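Local coordinates for protein phenolic acid decarboxylase (Sedimentibacter hydroxybenzoicus, PDB 7AE5) that catalyses the reversible, non-oxidative decarboxylation of 4-hydroxybenzoate and 3,4-dihydroxybenzoate with prenylated FMN and manganese as cofactors, at residues A50-K55 against S62-V67; I128-R133 against P303-L308; R270-P275 against A286-E291. All coordinates share one frame; numbering follows the deposited sequence.

Overall arrangement
Contacts 1 and 2 share one mixed sheet, in which strand 62-65 of contact 1 lies beside strand 304-306 of contact 2; their centres are 9 Å apart, and the amides of F305 and N307 probably bond to the carbonyl oxygens of S62 and V64. The N-terminal hairpin thus joins strand 304-306, within the range of the flavin-binding domain. Contact 3 belongs to the antiparallel sheet of that domain, its centre 21 Å from that of contact 2 and 28 Å from that of contact 1. It lies closest to the predicted prenylated-FMN site: the side chain of E273 is about 3 Å from that of R168, whereas that of N307 in contact 2 is about 9 Å away.

Contact 1 of 3, residues A50-K55 against S62-V67; sequences AVFFEK and SVVTNV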
loop_
_atom_site.group_PDB
_atom_site.type_symbol
_atom_site.label_atom_id
_atom_site.label_comp_id
_atom_site.label_asym_id
_atom_site.label_seq_id
_atom_site.Cartn_x
_atom_site.Cartn_y
_atom_site.Cartn_z
ATOM N N ALA C 50 -10.587 5.735 -46.631
ATOM C CA ALA C 50 -11.088 7.092 -46.746
ATOM C C ALA C 50 -12.406 7.074 -47.507
ATOM O O ALA C 50 -12.671 6.174 -48.310
ATOM C CB ALA C 50 -10.074 7.991 -47.451
ATOM N N VAL C 51 -13.248 8.066 -47.240
ATOM C CA VAL C 51 -14.575 8.143 -47.834
ATOM C C VAL C 51 -14.677 9.444 -48.617
ATOM O O VAL C 51 -14.435 10.526 -48.069
ATOM C CB VAL C 51 -15.679 8.044 -46.767
ATOM C CG1 VAL C 51 -17.045 8.171 -47.407
ATOM C CG2 VAL C 51 -15.566 6.724 -46.019
ATOM N N PHE C 52 -15.036 9.335 -49.894
ATOM C CA PHE C 52 -15.077 10.463 -50.817
ATOM C C PHE C 52 -16.523 10.723 -51.218
ATOM O O PHE C 52 -17.187 9.837 -51.766
ATOM C CB PHE C 52 -14.213 10.175 -52.046
ATOM C CG PHE C 52 -13.977 11.371 -52.925
ATOM C CD1 PHE C 52 -14.864 11.688 -53.941
ATOM C CD2 PHE C 52 -12.860 12.170 -52.744
ATOM C CE1 PHE C 52 -14.645 12.784 -54.754
ATOM C CE2 PHE C 52 -12.635 13.267 -53.555
ATOM C CZ PHE C 52 -13.529 13.574 -54.561
ATOM N N PHE C 53 -17.005 11.934 -50.946
ATOM C CA PHE C 53 -18.364 12.337 -51.287
ATOM C C PHE C 53 -18.323 13.232 -52.518
ATOM O O PHE C 53 -17.767 14.335 -52.469
ATOM C CB PHE C 53 -19.034 13.069 -50.125
ATOM C CG PHE C 53 -19.106 12.267 -48.862
ATOM C CD1 PHE C 53 -18.050 12.262 -47.968
ATOM C CD2 PHE C 53 -20.233 11.519 -48.564
ATOM C CE1 PHE C 53 -18.114 11.530 -46.806
ATOM C CE2 PHE C 53 -20.301 10.785 -47.399
ATOM C CZ PHE C 53 -19.241 10.791 -46.522
ATOM N N GLU C 54 -18.920 12.765 -53.614
ATOM C CA GLU C 54 -18.914 13.551 -54.841
ATOM C C GLU C 54 -20.002 14.616 -54.849
ATOM O O GLU C 54 -19.827 15.666 -55.477
ATOM C CB GLU C 54 -19.072 12.632 -56.053
ATOM N N LYS C 55 -21.118 14.377 -54.163
ATOM C CA LYS C 55 -22.269 15.271 -54.208
ATOM C C LYS C 55 -22.788 15.503 -52.797
ATOM O O LYS C 55 -23.184 14.552 -52.115
ATOM C CB LYS C 55 -23.375 14.696 -55.098
ATOM N N SER C 62 -16.439 18.833 -53.511
ATOM C CA SER C 62 -16.328 17.503 -52.925
ATOM C C SER C 62 -15.829 17.548 -51.483
ATOM O O SER C 62 -15.279 18.547 -51.013
ATOM C CB SER C 62 -15.388 16.622 -53.756
ATOM O OG SER C 62 -15.481 16.929 -55.135
ATOM N N VAL C 63 -16.027 16.425 -50.789
ATOM C CA VAL C 63 -15.542 16.210 -49.429
ATOM C C VAL C 63 -14.875 14.842 -49.370
ATOM O O VAL C 63 -15.379 13.873 -49.947
ATOM C CB VAL C 63 -16.682 16.301 -48.391
ATOM C CG1 VAL C 63 -16.263 15.687 -47.057
ATOM C CG2 VAL C 63 -17.099 17.738 -48.187
ATOM N N VAL C 64 -13.737 14.765 -48.682
ATOM C CA VAL C 64 -13.071 13.499 -48.405
ATOM C C VAL C 64 -12.700 13.463 -46.926
ATOM O O VAL C 64 -12.273 14.474 -46.356
ATOM C CB VAL C 64 -11.833 13.287 -49.309
ATOM C CG1 VAL C 64 -10.705 14.242 -48.944
ATOM C CG2 VAL C 64 -11.364 11.837 -49.246
ATOM N N THR C 65 -12.898 12.306 -46.297
ATOM C CA THR C 65 -12.675 12.164 -44.865
ATOM C C THR C 65 -12.040 10.809 -44.580
ATOM O O THR C 65 -12.045 9.908 -45.422
ATOM C CB THR C 65 -13.982 12.323 -44.072
ATOM O OG1 THR C 65 -13.685 12.494 -42.681
ATOM C CG2 THR C 65 -14.872 11.102 -44.253
ATOM N N ASN C 66 -11.492 10.683 -43.367
ATOM C CA ASN C 66 -10.790 9.473 -42.926
ATOM C C ASN C 66 -9.613 9.152 -43.844
ATOM O O ASN C 66 -9.317 7.987 -44.123
ATOM C CB ASN C 66 -11.742 8.280 -42.817
ATOM C CG ASN C 66 -11.283 7.260 -41.789
ATOM O OD1 ASN C 66 -10.893 7.618 -40.677
ATOM N ND2 ASN C 66 -11.323 5.985 -42.157
ATOM N N VAL C 67 -8.932 10.198 -44.316
ATOM C CA VAL C 67 -7.810 10.011 -45.231
ATOM C C VAL C 67 -6.657 9.302 -44.528
ATOM O O VAL C 67 -6.040 8.389 -45.089
ATOM C CB VAL C 67 -7.376 11.367 -45.818
ATOM C CG1 VAL C 67 -6.081 11.224 -46.602
ATOM C CG2 VAL C 67 -8.478 11.945 -46.693
#
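V51 and F53 pair with T65 and V63 through four backbone hydrogen bonds, the two strands of a beta hairpin running antiparallel at 170° with their axes 4.7 Å apart. F53 N reaches V63 O at 2.7 Å, while the return bond from V63 N to F53 O is longer, 3.2 Å. Between these hydrogen-bonded pairs stands the non-hydrogen-bonded pair F52-V64, where the strands come closer and V64 CA offers its hydrogen to V51 O.

The pairs alternate between the two faces of the sheet. On one face F52 swings CG anti to its backbone N (chi1 -169°), beside its own carbonyl carbon. Its ring atom CD2 touches V64 CB at 3.8 Å, CZ approaches S62 CB, and V63 O stands above one ring face near the rim. Branched V64 suits this strand and packs against L8 and L12 of helix 8-17; R23 adds a cation-pi contact to F52.

V51, F53, V63 and T65 occupy the other face, where the first three touch helix 33-43. F53 CG lies anti to the carbonyl carbon (chi1 -58°), and the ring presents CD1 to V63 CG1 at 4.0 Å and its edge to T65 CG2. A second copy of the protein packs L471 on V51 and W467 on F53, so V51 and F53 contribute apolar surface both to the hairpin and to the contact between subunits. T65 keeps its methyl for this face, 4.0 Å from CG2 to V51 CB, while T65 OG1 bonds to N307 O.

Contact 2 of 3, residues I128-R133 against P303-L308; sequences ILPLYR and PIFENL
F305 projects from strand 304-306 toward the irregular segment 128-133, whose chain bends at P130 in an inverse gamma turn. The two segments run roughly the same way, and a buried aromatic side chain fills the space between them. At its root, F305 CB lies 3.6 Å from P130 CD, the two side chains passing alongside but pointing opposite ways. CG stands anti to the backbone N (chi1 -179°), and both it and CD1 meet L129 CD2, the latter at 3.7 Å. The other rim is more polar: P130 O approaches CD2 at 3.3 Å, at the ring edge near its plane. Farther out, CE2 meets Y132 CE1 and CZ ends 4.0 Å from L131 CD2.

The flat ring is covered on both faces. L129 CB sits over its centre in a CH-pi contact, 4.3 Å from the centroid, and N307 CB lies opposite, toward the rim. Leucines suit this site because their branches can follow the contours of the ring, while V63 of the neighbouring strand and I143 of strand 142-143 add further apolar cover.

Y132 and N307 meet tip to tip, ring and amide planes 90° apart. N307 is held more firmly elsewhere: OD1 accepts from S144 N, and ND2 also serves Y142 O. Its link to the phenol is weak, ND2 to Y132 OH at 3.1 Å with a bent N-H...O angle of 149°.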
loop_
_atom_site.group_PDB
_atom_site.type_symbol
_atom_site.label_atom_id
_atom_site.label_comp_id
_atom_site.label_asym_id
_atom_site.label_seq_id
_atom_site.Cartn_x
_atom_site.Cartn_y
_atom_site.Cartn_z
ATOM N N ILE C 128 -16.777 27.491 -51.595
ATOM C CA ILE C 128 -15.556 26.723 -51.796
ATOM C C ILE C 128 -15.603 25.399 -51.042
ATOM O O ILE C 128 -15.297 24.345 -51.599
ATOM C CB ILE C 128 -14.313 27.545 -51.386
ATOM C CG1 ILE C 128 -14.169 28.784 -52.271
ATOM C CG2 ILE C 128 -13.056 26.685 -51.451
ATOM C CD1 ILE C 128 -14.152 28.478 -53.750
ATOM N N LEU C 129 -15.998 25.436 -49.768
ATOM C CA LEU C 129 -15.937 24.276 -48.896
ATOM C C LEU C 129 -17.333 23.775 -48.568
ATOM O O LEU C 129 -18.171 24.555 -48.096
ATOM C CB LEU C 129 -15.199 24.623 -47.598
ATOM C CG LEU C 129 -13.778 25.168 -47.736
ATOM C CD1 LEU C 129 -13.265 25.657 -46.390
ATOM C CD2 LEU C 129 -12.851 24.111 -48.312
ATOM N N PRO C 130 -17.626 22.496 -48.803
ATOM C CA PRO C 130 -18.875 21.925 -48.284
ATOM C C PRO C 130 -18.815 21.762 -46.774
ATOM O O PRO C 130 -18.471 20.688 -46.265
ATOM C CB PRO C 130 -18.975 20.571 -49.002
ATOM C CG PRO C 130 -18.025 20.666 -50.160
ATOM C CD PRO C 130 -16.927 21.571 -49.708
ATOM N N LEU C 131 -19.144 22.828 -46.050
ATOM C CA LEU C 131 -18.997 22.847 -44.602
ATOM C C LEU C 131 -20.184 22.176 -43.924
ATOM O O LEU C 131 -21.330 22.307 -44.365
ATOM C CB LEU C 131 -18.846 24.285 -44.109
ATOM C CG LEU C 131 -17.505 24.933 -44.463
ATOM C CD1 LEU C 131 -17.622 26.449 -44.492
ATOM C CD2 LEU C 131 -16.423 24.489 -43.487
ATOM N N TYR C 132 -19.900 21.464 -42.835
ATOM C CA TYR C 132 -20.890 20.649 -42.148
ATOM C C TYR C 132 -20.535 20.587 -40.669
ATOM O O TYR C 132 -19.450 21.002 -40.253
ATOM C CB TYR C 132 -20.959 19.243 -42.752
ATOM C CG TYR C 132 -19.650 18.492 -42.662
ATOM C CD1 TYR C 132 -18.630 18.722 -43.578
ATOM C CD2 TYR C 132 -19.431 17.559 -41.658
ATOM C CE1 TYR C 132 -17.431 18.041 -43.495
ATOM C CE2 TYR C 132 -18.237 16.874 -41.568
ATOM C CZ TYR C 132 -17.241 17.118 -42.487
ATOM O OH TYR C 132 -16.053 16.431 -42.393
ATOM N N ARG C 133 -21.460 20.058 -39.873
ATOM C CA ARG C 133 -21.243 19.908 -38.440
ATOM C C ARG C 133 -20.655 18.531 -38.156
ATOM O O ARG C 133 -21.263 17.507 -38.491
ATOM C CB ARG C 133 -22.539 20.110 -37.657
ATOM C CG ARG C 133 -22.292 20.441 -36.195
ATOM C CD ARG C 133 -23.573 20.483 -35.379
ATOM N NE ARG C 133 -24.478 21.543 -35.808
ATOM C CZ ARG C 133 -24.318 22.827 -35.516
ATOM N NH1 ARG C 133 -23.270 23.256 -34.830
ATOM N NH2 ARG C 133 -25.233 23.703 -35.920
ATOM N N PRO C 303 -11.895 22.184 -56.068
ATOM C CA PRO C 303 -11.144 21.751 -54.887
ATOM C C PRO C 303 -11.903 20.714 -54.080
ATOM O O PRO C 303 -13.129 20.599 -54.142
ATOM C CB PRO C 303 -10.957 23.042 -54.083
ATOM C CG PRO C 303 -12.054 23.926 -54.530
ATOM C CD PRO C 303 -12.312 23.592 -55.966
ATOM N N ILE C 304 -11.137 19.962 -53.296
ATOM C CA ILE C 304 -11.649 18.867 -52.485
ATOM C C ILE C 304 -11.458 19.235 -51.021
ATOM O O ILE C 304 -10.325 19.445 -50.570
ATOM C CB ILE C 304 -10.946 17.543 -52.818
ATOM C CG1 ILE C 304 -11.301 17.103 -54.240
ATOM C CG2 ILE C 304 -11.331 16.480 -51.814
ATOM C CD1 ILE C 304 -10.347 16.086 -54.830
ATOM N N PHE C 305 -12.563 19.314 -50.285
ATOM C CA PHE C 305 -12.535 19.676 -48.869
ATOM C C PHE C 305 -12.087 18.459 -48.072
ATOM O O PHE C 305 -12.894 17.590 -47.731
ATOM C CB PHE C 305 -13.907 20.166 -48.417
ATOM C CG PHE C 305 -13.965 20.593 -46.972
ATOM C CD1 PHE C 305 -12.828 21.037 -46.315
ATOM C CD2 PHE C 305 -15.164 20.559 -46.274
ATOM C CE1 PHE C 305 -12.883 21.432 -44.989
ATOM C CE2 PHE C 305 -15.225 20.954 -44.947
ATOM C CZ PHE C 305 -14.083 21.392 -44.305
ATOM N N GLU C 306 -10.792 18.396 -47.769
ATOM C CA GLU C 306 -10.245 17.316 -46.955
ATOM C C GLU C 306 -10.469 17.657 -45.488
ATOM O O GLU C 306 -9.782 18.519 -44.930
ATOM C CB GLU C 306 -8.763 17.109 -47.254
ATOM C CG GLU C 306 -8.151 15.925 -46.513
ATOM C CD GLU C 306 -6.651 16.051 -46.322
ATOM O OE1 GLU C 306 -6.076 17.075 -46.746
ATOM O OE2 GLU C 306 -6.042 15.121 -45.751
ATOM N N ASN C 307 -11.434 16.988 -44.865
ATOM C CA ASN C 307 -11.790 17.243 -43.479
ATOM C C ASN C 307 -11.695 15.952 -42.681
ATOM O O ASN C 307 -11.643 14.853 -43.238
ATOM C CB ASN C 307 -13.197 17.838 -43.362
ATOM C CG ASN C 307 -13.298 18.874 -42.262
ATOM O OD1 ASN C 307 -12.324 19.557 -41.943
ATOM N ND2 ASN C 307 -14.486 19.007 -41.682
ATOM N N LEU C 308 -11.682 16.101 -41.360
ATOM C CA LEU C 308 -11.432 14.997 -40.445
ATOM C C LEU C 308 -12.575 14.870 -39.451
ATOM O O LEU C 308 -13.066 15.873 -38.924
ATOM C CB LEU C 308 -10.096 15.201 -39.703
ATOM C CG LEU C 308 -9.747 14.431 -38.422
ATOM C CD1 LEU C 308 -8.241 14.310 -38.308
ATOM C CD2 LEU C 308 -10.291 15.111 -37.166
#

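Contact 3 of 3, residues R270-P275 against A286-E291; sequences RTVEGP and ARLQCE
T271 and E291 meet through a short hydrogen bond, T271 OG1 to E291 OE2 at 2.7 Å, on the anti side of the carboxylate oxygen, 28° out of plane. The threonine hydroxyl lies between its backbone N and carbonyl carbon (chi1 58°), while the glutamate extends beyond CG to cross it at about a right angle. K172 and R176 form salt bridges with the two oxygens of E291 and probably stabilise its charge.

On the same face, E273 CB packs 3.6 Å from Q289 CG. Q289 NE2 gives E273 OE1 only a weak bond, with carboxylate and amide planes steeply inclined. E273 OE2 is gripped by R168 and Y142, so the acid probably helps to orient R168, predicted to bind prenylated FMN.

C290 SG lies over one guanidinium face of R270, toward its rim and 3.4 Å from R270 NH1, which E195 holds in a salt bridge.

On the face opposite E273, V272 CG2 makes apolar contact with L288 CD2 at 3.9 Å, and C31 of a ShdD chain packs on V272. Four backbone bonds, among them E273 N to R287 O at 2.7 Å, set the register of these side chains. Glycine suits position 274 because a CB there would press on E273 O; a cis peptide to P275 follows. The strands cross at 103°, a strongly twisted antiparallel pair of the UbiD flavin-binding sheet beside the predicted cofactor site.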
loop_
_atom_site.group_PDB
_atom_site.type_symbol
_atom_site.label_atom_id
_atom_site.label_comp_id
_atom_site.label_asym_id
_atom_site.label_seq_id
_atom_site.Cartn_x
_atom_site.Cartn_y
_atom_site.Cartn_z
ATOM N N ARG C 270 -12.385 38.936 -29.178
ATOM C CA ARG C 270 -12.601 37.651 -28.527
ATOM C C ARG C 270 -14.075 37.299 -28.642
ATOM O O ARG C 270 -14.935 38.070 -28.203
ATOM C CB ARG C 270 -12.168 37.693 -27.060
ATOM C CG ARG C 270 -10.709 38.069 -26.864
ATOM C CD ARG C 270 -9.772 36.997 -27.398
ATOM N NE ARG C 270 -8.401 37.231 -26.965
ATOM C CZ ARG C 270 -7.526 37.977 -27.624
ATOM N NH1 ARG C 270 -7.837 38.551 -28.775
ATOM N NH2 ARG C 270 -6.308 38.150 -27.119
ATOM N N THR C 271 -14.366 36.146 -29.242
ATOM C CA THR C 271 -15.737 35.700 -29.439
ATOM C C THR C 271 -15.846 34.230 -29.061
ATOM O O THR C 271 -14.855 33.495 -29.043
ATOM C CB THR C 271 -16.207 35.904 -30.886
ATOM O OG1 THR C 271 -15.339 35.190 -31.772
ATOM C CG2 THR C 271 -16.201 37.381 -31.253
ATOM N N VAL C 272 -17.075 33.811 -28.766
ATOM C CA VAL C 272 -17.351 32.460 -28.289
ATOM C C VAL C 272 -16.977 31.431 -29.345
ATOM O O VAL C 272 -17.617 31.341 -30.398
ATOM C CB VAL C 272 -18.830 32.313 -27.886
ATOM C CG1 VAL C 272 -19.052 30.995 -27.169
ATOM C CG2 VAL C 272 -19.251 33.477 -27.008
ATOM N N GLU C 273 -15.939 30.648 -29.067
ATOM C CA GLU C 273 -15.531 29.533 -29.910
ATOM C C GLU C 273 -15.790 28.226 -29.174
ATOM O O GLU C 273 -15.534 28.120 -27.971
ATOM C CB GLU C 273 -14.052 29.638 -30.292
ATOM C CG GLU C 273 -13.597 28.630 -31.337
ATOM C CD GLU C 273 -13.077 27.337 -30.727
ATOM O OE1 GLU C 273 -12.918 27.277 -29.490
ATOM O OE2 GLU C 273 -12.827 26.380 -31.491
ATOM N N GLY C 274 -16.297 27.234 -29.898
ATOM C CA GLY C 274 -16.612 25.959 -29.305
ATOM C C GLY C 274 -18.089 25.812 -29.002
ATOM O O GLY C 274 -18.887 26.723 -29.245
ATOM N N PRO C 275 -18.487 24.651 -28.457
ATOM C CA PRO C 275 -17.586 23.546 -28.116
ATOM C C PRO C 275 -17.159 22.733 -29.332
ATOM O O PRO C 275 -17.712 22.892 -30.419
ATOM C CB PRO C 275 -18.422 22.681 -27.157
ATOM C CG PRO C 275 -19.793 23.305 -27.099
ATOM C CD PRO C 275 -19.893 24.307 -28.200
ATOM N N ALA C 286 -16.722 25.933 -24.207
ATOM C CA ALA C 286 -16.865 27.159 -24.977
ATOM C C ALA C 286 -16.077 28.271 -24.298
ATOM O O ALA C 286 -16.238 28.513 -23.098
ATOM C CB ALA C 286 -18.337 27.542 -25.111
ATOM N N ARG C 287 -15.206 28.930 -25.061
ATOM C CA ARG C 287 -14.361 29.988 -24.529
ATOM C C ARG C 287 -14.365 31.167 -25.489
ATOM O O ARG C 287 -14.734 31.043 -26.659
ATOM C CB ARG C 287 -12.921 29.506 -24.300
ATOM C CG ARG C 287 -12.796 28.376 -23.290
ATOM C CD ARG C 287 -12.463 28.895 -21.899
ATOM N NE ARG C 287 -12.308 27.808 -20.938
ATOM C CZ ARG C 287 -13.313 27.172 -20.352
ATOM N NH1 ARG C 287 -14.573 27.501 -20.588
ATOM N NH2 ARG C 287 -13.047 26.179 -19.505
ATOM N N LEU C 288 -13.947 32.321 -24.975
ATOM C CA LEU C 288 -13.807 33.525 -25.790
ATOM C C LEU C 288 -12.436 33.487 -26.448
ATOM O O LEU C 288 -11.423 33.813 -25.824
ATOM C CB LEU C 288 -13.987 34.779 -24.942
ATOM C CG LEU C 288 -15.404 35.062 -24.445
ATOM C CD1 LEU C 288 -15.379 36.094 -23.329
ATOM C CD2 LEU C 288 -16.285 35.527 -25.591
ATOM N N GLN C 289 -12.399 33.082 -27.711
ATOM C CA GLN C 289 -11.157 32.878 -28.439
ATOM C C GLN C 289 -11.042 33.894 -29.570
ATOM O O GLN C 289 -11.895 34.768 -29.750
ATOM C CB GLN C 289 -11.074 31.443 -28.960
ATOM C CG GLN C 289 -11.486 30.412 -27.921
ATOM C CD GLN C 289 -10.362 29.469 -27.533
ATOM O OE1 GLN C 289 -9.196 29.861 -27.464
ATOM N NE2 GLN C 289 -10.713 28.218 -27.258
ATOM N N CYS C 290 -9.971 33.770 -30.342
ATOM C CA CYS C 290 -9.650 34.756 -31.356
ATOM C C CYS C 290 -10.374 34.450 -32.656
ATOM O O CYS C 290 -10.713 33.298 -32.944
ATOM C CB CYS C 290 -8.146 34.790 -31.615
ATOM S SG CYS C 290 -7.202 35.630 -30.347
ATOM N N GLU C 291 -10.599 35.494 -33.449
ATOM C CA GLU C 291 -11.120 35.341 -34.797
ATOM C C GLU C 291 -10.108 35.791 -35.842
ATOM O O GLU C 291 -9.246 36.641 -35.595
ATOM C CB GLU C 291 -12.428 36.111 -35.006
ATOM C CG GLU C 291 -13.634 35.519 -34.314
ATOM C CD GLU C 291 -14.937 36.100 -34.838
ATOM O OE1 GLU C 291 -14.890 36.900 -35.797
ATOM O OE2 GLU C 291 -16.011 35.733 -34.314
#